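Local coordinates for protein putative deoxyribonuclease yjjV (Escherichia coli, PDB 1ZZM) that is probably a metal-dependent hydrolase of the TatD family that acts on ester bonds, with divalent metal cations at its active site, at residues 64-75 with 108-119. Numbering follows the deposited sequence.
Sequences GLHPGMLEKHSD and QFERQQWLLDEQ. With ZN (zinc ion), chain D.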
loop_
_atom_site.group_PDB
_atom_site.type_symbol
_atom_site.label_atom_id
_atom_site.label_comp_id
_atom_site.label_asym_id
_atom_site.label_seq_id
_atom_site.Cartn_x
_atom_site.Cartn_y
_atom_site.Cartn_z
ATOM N N GLY A 64 0.417 -3.909 11.016
ATOM C CA GLY A 64 1.544 -3.056 11.263
ATOM C C GLY A 64 1.038 -1.793 11.925
ATOM O O GLY A 64 -0.189 -1.569 12.050
ATOM N N LEU A 65 1.985 -0.937 12.281
ATOM C CA LEU A 65 1.690 0.307 12.998
ATOM C C LEU A 65 2.106 1.520 12.143
ATOM O O LEU A 65 3.282 1.738 11.924
ATOM C CB LEU A 65 2.480 0.252 14.311
ATOM C CG LEU A 65 2.315 -1.030 15.158
ATOM C CD1 LEU A 65 3.301 -1.020 16.326
ATOM C CD2 LEU A 65 0.895 -1.132 15.723
ATOM N N HIS A 66 1.101 2.284 11.693
ATOM C CA HIS A 66 1.212 3.452 10.820
ATOM C C HIS A 66 1.851 4.661 11.504
ATOM O O HIS A 66 1.519 4.984 12.647
ATOM C CB HIS A 66 -0.210 3.776 10.303
ATOM C CG HIS A 66 -0.248 4.664 9.092
ATOM N ND1 HIS A 66 0.226 5.958 9.099
ATOM C CD2 HIS A 66 -0.819 4.480 7.874
ATOM C CE1 HIS A 66 -0.054 6.538 7.942
ATOM N NE2 HIS A 66 -0.691 5.662 7.181
ATOM N N PRO A 67 2.793 5.349 10.823
ATOM C CA PRO A 67 3.437 6.509 11.455
ATOM C C PRO A 67 2.453 7.620 11.807
ATOM O O PRO A 67 2.689 8.393 12.744
ATOM C CB PRO A 67 4.490 6.942 10.420
ATOM C CG PRO A 67 3.903 6.487 9.091
ATOM C CD PRO A 67 3.296 5.133 9.449
ATOM N N GLY A 68 1.345 7.657 11.075
ATOM C CA GLY A 68 0.330 8.684 11.318
ATOM C C GLY A 68 -0.385 8.482 12.639
ATOM O O GLY A 68 -1.012 9.395 13.157
ATOM N N MET A 69 -0.290 7.284 13.192
ATOM C CA MET A 69 -0.908 6.957 14.476
ATOM C C MET A 69 0.169 6.742 15.555
ATOM O O MET A 69 -0.054 6.025 16.540
ATOM C CB MET A 69 -1.741 5.672 14.342
ATOM C CG MET A 69 -3.057 5.852 13.582
ATOM S SD MET A 69 -2.902 6.208 11.820
ATOM C CE MET A 69 -4.695 6.109 11.311
ATOM N N LEU A 70 1.317 7.383 15.382
ATOM C CA LEU A 70 2.431 7.195 16.313
ATOM C C LEU A 70 2.063 7.305 17.785
ATOM O O LEU A 70 2.553 6.536 18.616
ATOM C CB LEU A 70 3.576 8.177 16.002
ATOM C CG LEU A 70 4.830 7.922 16.855
ATOM C CD1 LEU A 70 5.358 6.540 16.546
ATOM C CD2 LEU A 70 5.904 8.964 16.589
ATOM N N GLU A 71 1.179 8.246 18.106
ATOM C CA GLU A 71 0.798 8.459 19.490
ATOM C C GLU A 71 0.120 7.269 20.141
ATOM O O GLU A 71 0.113 7.164 21.364
ATOM C CB GLU A 71 -0.112 9.689 19.607
ATOM C CG GLU A 71 0.565 10.999 19.210
ATOM C CD GLU A 71 -0.321 12.223 19.500
ATOM O OE1 GLU A 71 -1.547 12.171 19.210
ATOM O OE2 GLU A 71 0.208 13.240 20.012
ATOM N N LYS A 72 -0.423 6.365 19.328
ATOM C CA LYS A 72 -1.119 5.197 19.828
ATOM C C LYS A 72 -0.233 3.959 19.978
ATOM O O LYS A 72 -0.625 2.997 20.617
ATOM C CB LYS A 72 -2.290 4.865 18.892
ATOM C CG LYS A 72 -3.349 5.961 18.783
ATOM C CD LYS A 72 -4.245 5.714 17.569
ATOM C CE LYS A 72 -5.693 6.202 17.795
ATOM N NZ LYS A 72 -6.555 5.964 16.589
ATOM N N HIS A 73 0.969 3.987 19.423
ATOM C CA HIS A 73 1.840 2.815 19.464
ATOM C C HIS A 73 2.732 2.709 20.686
ATOM O O HIS A 73 3.535 3.612 20.979
ATOM C CB HIS A 73 2.704 2.766 18.197
ATOM C CG HIS A 73 1.925 2.988 16.937
ATOM N ND1 HIS A 73 0.663 2.469 16.745
ATOM C CD2 HIS A 73 2.247 3.636 15.789
ATOM C CE1 HIS A 73 0.237 2.783 15.531
ATOM N NE2 HIS A 73 1.181 3.490 14.926
ATOM N N SER A 74 2.594 1.587 21.382
ATOM C CA SER A 74 3.364 1.310 22.604
ATOM C C SER A 74 4.110 -0.000 22.433
ATOM O O SER A 74 3.965 -0.660 21.407
ATOM C CB SER A 74 2.426 1.189 23.809
ATOM O OG SER A 74 1.468 0.149 23.619
ATOM N N ASP A 75 4.914 -0.373 23.430
ATOM C CA ASP A 75 5.637 -1.643 23.360
ATOM C C ASP A 75 4.589 -2.760 23.331
ATOM O O ASP A 75 4.826 -3.841 22.771
ATOM C CB ASP A 75 6.574 -1.828 24.568
ATOM C CG ASP A 75 7.807 -0.930 24.497
ATOM O OD1 ASP A 75 8.192 -0.486 23.385
ATOM O OD2 ASP A 75 8.413 -0.678 25.554
ATOM N N GLN A 108 8.024 13.742 15.544
ATOM C CA GLN A 108 8.728 12.769 16.400
ATOM C C GLN A 108 9.441 11.765 15.478
ATOM O O GLN A 108 9.287 10.549 15.595
ATOM C CB GLN A 108 7.735 12.065 17.303
ATOM C CG GLN A 108 7.132 12.987 18.366
ATOM C CD GLN A 108 6.084 12.308 19.211
ATOM O OE1 GLN A 108 6.351 11.289 19.857
ATOM N NE2 GLN A 108 4.881 12.875 19.231
ATOM N N PHE A 109 10.211 12.317 14.557
ATOM C CA PHE A 109 10.919 11.531 13.542
ATOM C C PHE A 109 11.868 10.447 14.047
ATOM O O PHE A 109 11.932 9.375 13.443
ATOM C CB PHE A 109 11.636 12.498 12.585
ATOM C CG PHE A 109 11.975 11.897 11.242
ATOM C CD1 PHE A 109 11.066 11.091 10.578
ATOM C CD2 PHE A 109 13.207 12.156 10.647
ATOM C CE1 PHE A 109 11.388 10.538 9.319
ATOM C CE2 PHE A 109 13.540 11.610 9.395
ATOM C CZ PHE A 109 12.619 10.799 8.738
ATOM N N GLU A 110 12.617 10.707 15.112
ATOM C CA GLU A 110 13.515 9.671 15.643
ATOM C C GLU A 110 12.702 8.473 16.138
ATOM O O GLU A 110 13.063 7.317 15.856
ATOM C CB GLU A 110 14.388 10.206 16.800
ATOM C CG GLU A 110 15.443 11.214 16.378
ATOM C CD GLU A 110 16.598 10.591 15.596
ATOM O OE1 GLU A 110 16.916 9.402 15.826
ATOM O OE2 GLU A 110 17.197 11.291 14.756
ATOM N N ARG A 111 11.621 8.720 16.883
ATOM C CA ARG A 111 10.800 7.606 17.332
ATOM C C ARG A 111 10.149 6.919 16.128
ATOM O O ARG A 111 9.986 5.708 16.148
ATOM C CB ARG A 111 9.690 8.027 18.304
ATOM C CG ARG A 111 8.831 6.816 18.724
ATOM C CD ARG A 111 8.115 7.040 20.043
ATOM N NE ARG A 111 7.179 5.962 20.390
ATOM C CZ ARG A 111 7.523 4.760 20.842
ATOM N NH1 ARG A 111 8.804 4.437 21.007
ATOM N NH2 ARG A 111 6.579 3.885 21.183
ATOM N N GLN A 112 9.757 7.677 15.092
ATOM C CA GLN A 112 9.169 7.019 13.908
ATOM C C GLN A 112 10.159 6.023 13.329
ATOM O O GLN A 112 9.782 4.914 12.898
ATOM C CB GLN A 112 8.861 8.015 12.785
ATOM C CG GLN A 112 7.649 8.906 13.023
ATOM C CD GLN A 112 7.248 9.631 11.752
ATOM O OE1 GLN A 112 7.306 9.058 10.662
ATOM N NE2 GLN A 112 6.818 10.890 11.886
ATOM N N GLN A 113 11.424 6.437 13.252
ATOM C CA GLN A 113 12.433 5.535 12.681
ATOM C C GLN A 113 12.709 4.326 13.545
ATOM O O GLN A 113 12.951 3.225 13.026
ATOM C CB GLN A 113 13.722 6.288 12.416
ATOM C CG GLN A 113 13.497 7.322 11.322
ATOM C CD GLN A 113 14.669 8.231 11.137
ATOM O OE1 GLN A 113 15.617 7.897 10.428
ATOM N NE2 GLN A 113 14.629 9.385 11.796
ATOM N N TRP A 114 12.697 4.505 14.859
ATOM C CA TRP A 114 12.948 3.329 15.718
ATOM C C TRP A 114 11.797 2.346 15.508
ATOM O O TRP A 114 11.997 1.115 15.392
ATOM C CB TRP A 114 12.988 3.748 17.200
ATOM C CG TRP A 114 13.149 2.594 18.113
ATOM C CD1 TRP A 114 14.323 1.964 18.430
ATOM C CD2 TRP A 114 12.115 1.902 18.810
ATOM N NE1 TRP A 114 14.081 0.918 19.293
ATOM C CE2 TRP A 114 12.732 0.856 19.540
ATOM C CE3 TRP A 114 10.728 2.062 18.896
ATOM C CZ2 TRP A 114 12.004 -0.030 20.346
ATOM C CZ3 TRP A 114 10.007 1.184 19.697
ATOM C CH2 TRP A 114 10.650 0.148 20.412
ATOM N N LEU A 115 10.583 2.884 15.464
ATOM C CA LEU A 115 9.403 2.037 15.310
ATOM C C LEU A 115 9.405 1.328 13.963
ATOM O O LEU A 115 9.041 0.149 13.866
ATOM C CB LEU A 115 8.116 2.862 15.477
ATOM C CG LEU A 115 6.821 2.054 15.328
ATOM C CD1 LEU A 115 6.842 0.898 16.306
ATOM C CD2 LEU A 115 5.603 2.959 15.626
ATOM N N LEU A 116 9.782 2.040 12.914
ATOM C CA LEU A 116 9.881 1.398 11.600
ATOM C C LEU A 116 10.891 0.243 11.649
ATOM O O LEU A 116 10.625 -0.846 11.158
ATOM C CB LEU A 116 10.362 2.406 10.550
ATOM C CG LEU A 116 10.731 1.850 9.177
ATOM C CD1 LEU A 116 9.453 1.311 8.467
ATOM C CD2 LEU A 116 11.416 2.932 8.357
ATOM N N ASP A 117 12.058 0.467 12.238
ATOM C CA ASP A 117 13.038 -0.617 12.257
ATOM C C ASP A 117 12.580 -1.820 13.082
ATOM O O ASP A 117 12.927 -2.946 12.750
ATOM C CB ASP A 117 14.413 -0.109 12.709
ATOM C CG ASP A 117 15.161 0.611 11.605
ATOM O OD1 ASP A 117 14.727 0.566 10.429
ATOM O OD2 ASP A 117 16.205 1.239 11.882
ATOM N N GLU A 118 11.819 -1.596 14.161
ATOM C CA GLU A 118 11.310 -2.708 14.951
ATOM C C GLU A 118 10.400 -3.571 14.076
ATOM O O GLU A 118 10.385 -4.796 14.183
ATOM C CB GLU A 118 10.503 -2.209 16.162
ATOM C CG GLU A 118 11.359 -1.669 17.320
ATOM C CD GLU A 118 12.412 -2.673 17.791
ATOM O OE1 GLU A 118 12.053 -3.817 18.164
ATOM O OE2 GLU A 118 13.602 -2.318 17.767
ATOM N N GLN A 119 9.633 -2.923 13.205
ATOM C CA GLN A 119 8.719 -3.672 12.353
ATOM C C GLN A 119 9.438 -4.297 11.180
ATOM O O GLN A 119 9.038 -5.359 10.710
ATOM C CB GLN A 119 7.597 -2.752 11.909
ATOM C CG GLN A 119 6.780 -2.347 13.110
ATOM C CD GLN A 119 5.657 -1.424 12.764
ATOM O OE1 GLN A 119 5.848 -0.202 12.630
ATOM N NE2 GLN A 119 4.499 -1.980 12.585
HETATM ZN ZN ZN D . 17.157 1.508 10.254
HETATM O O HOH W 1 4.642 6.818 20.372
HETATM O O HOH W 2 6.868 1.437 21.637
#
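The guanidinium of Arg111 meets the 64-75 loop through its edge: His73 O and two waters all lie in its plane. NH2 donates to His73 O at 3.1 Å, above the carbonyl plane, and, at a doubtfully short distance, to a water that donates to Asp75 OD1; NE donates to the other water, which donates a hydrogen bond to Leu70 O. The His73 ring has Leu65 CB over one face and Met69 O over the opposite one, while NE2 donates in the ring plane to His66 O at 2.7 Å. Leu115 CD2 approaches this ring obliquely, 3.4 Å from His73 CD2. Leu70 slides past Leu115, its CD1 3.7 Å from Leu115 CD2, and packs CD2 on Gln108 CB; a chi1 of -174° swings both methyls to the helix. A leucine in place of Arg111 would probably leave His73 O without this donor and the water on Leu70 O without the N-H it accepts from. Pro67 CB rests on Gln112 OE1, which accepts from Asp101 N; Gln112 NE2 donates to Pro107 O. The loop after strand 59-63 joins helix 109-125, whose Asp117 binds zinc with His144 and His148, in this TIM-barrel-like fold; Leu78 of helix 75-87 covers Leu65 and Leu115, and strand 95-101 backs Gln112 and Gln119.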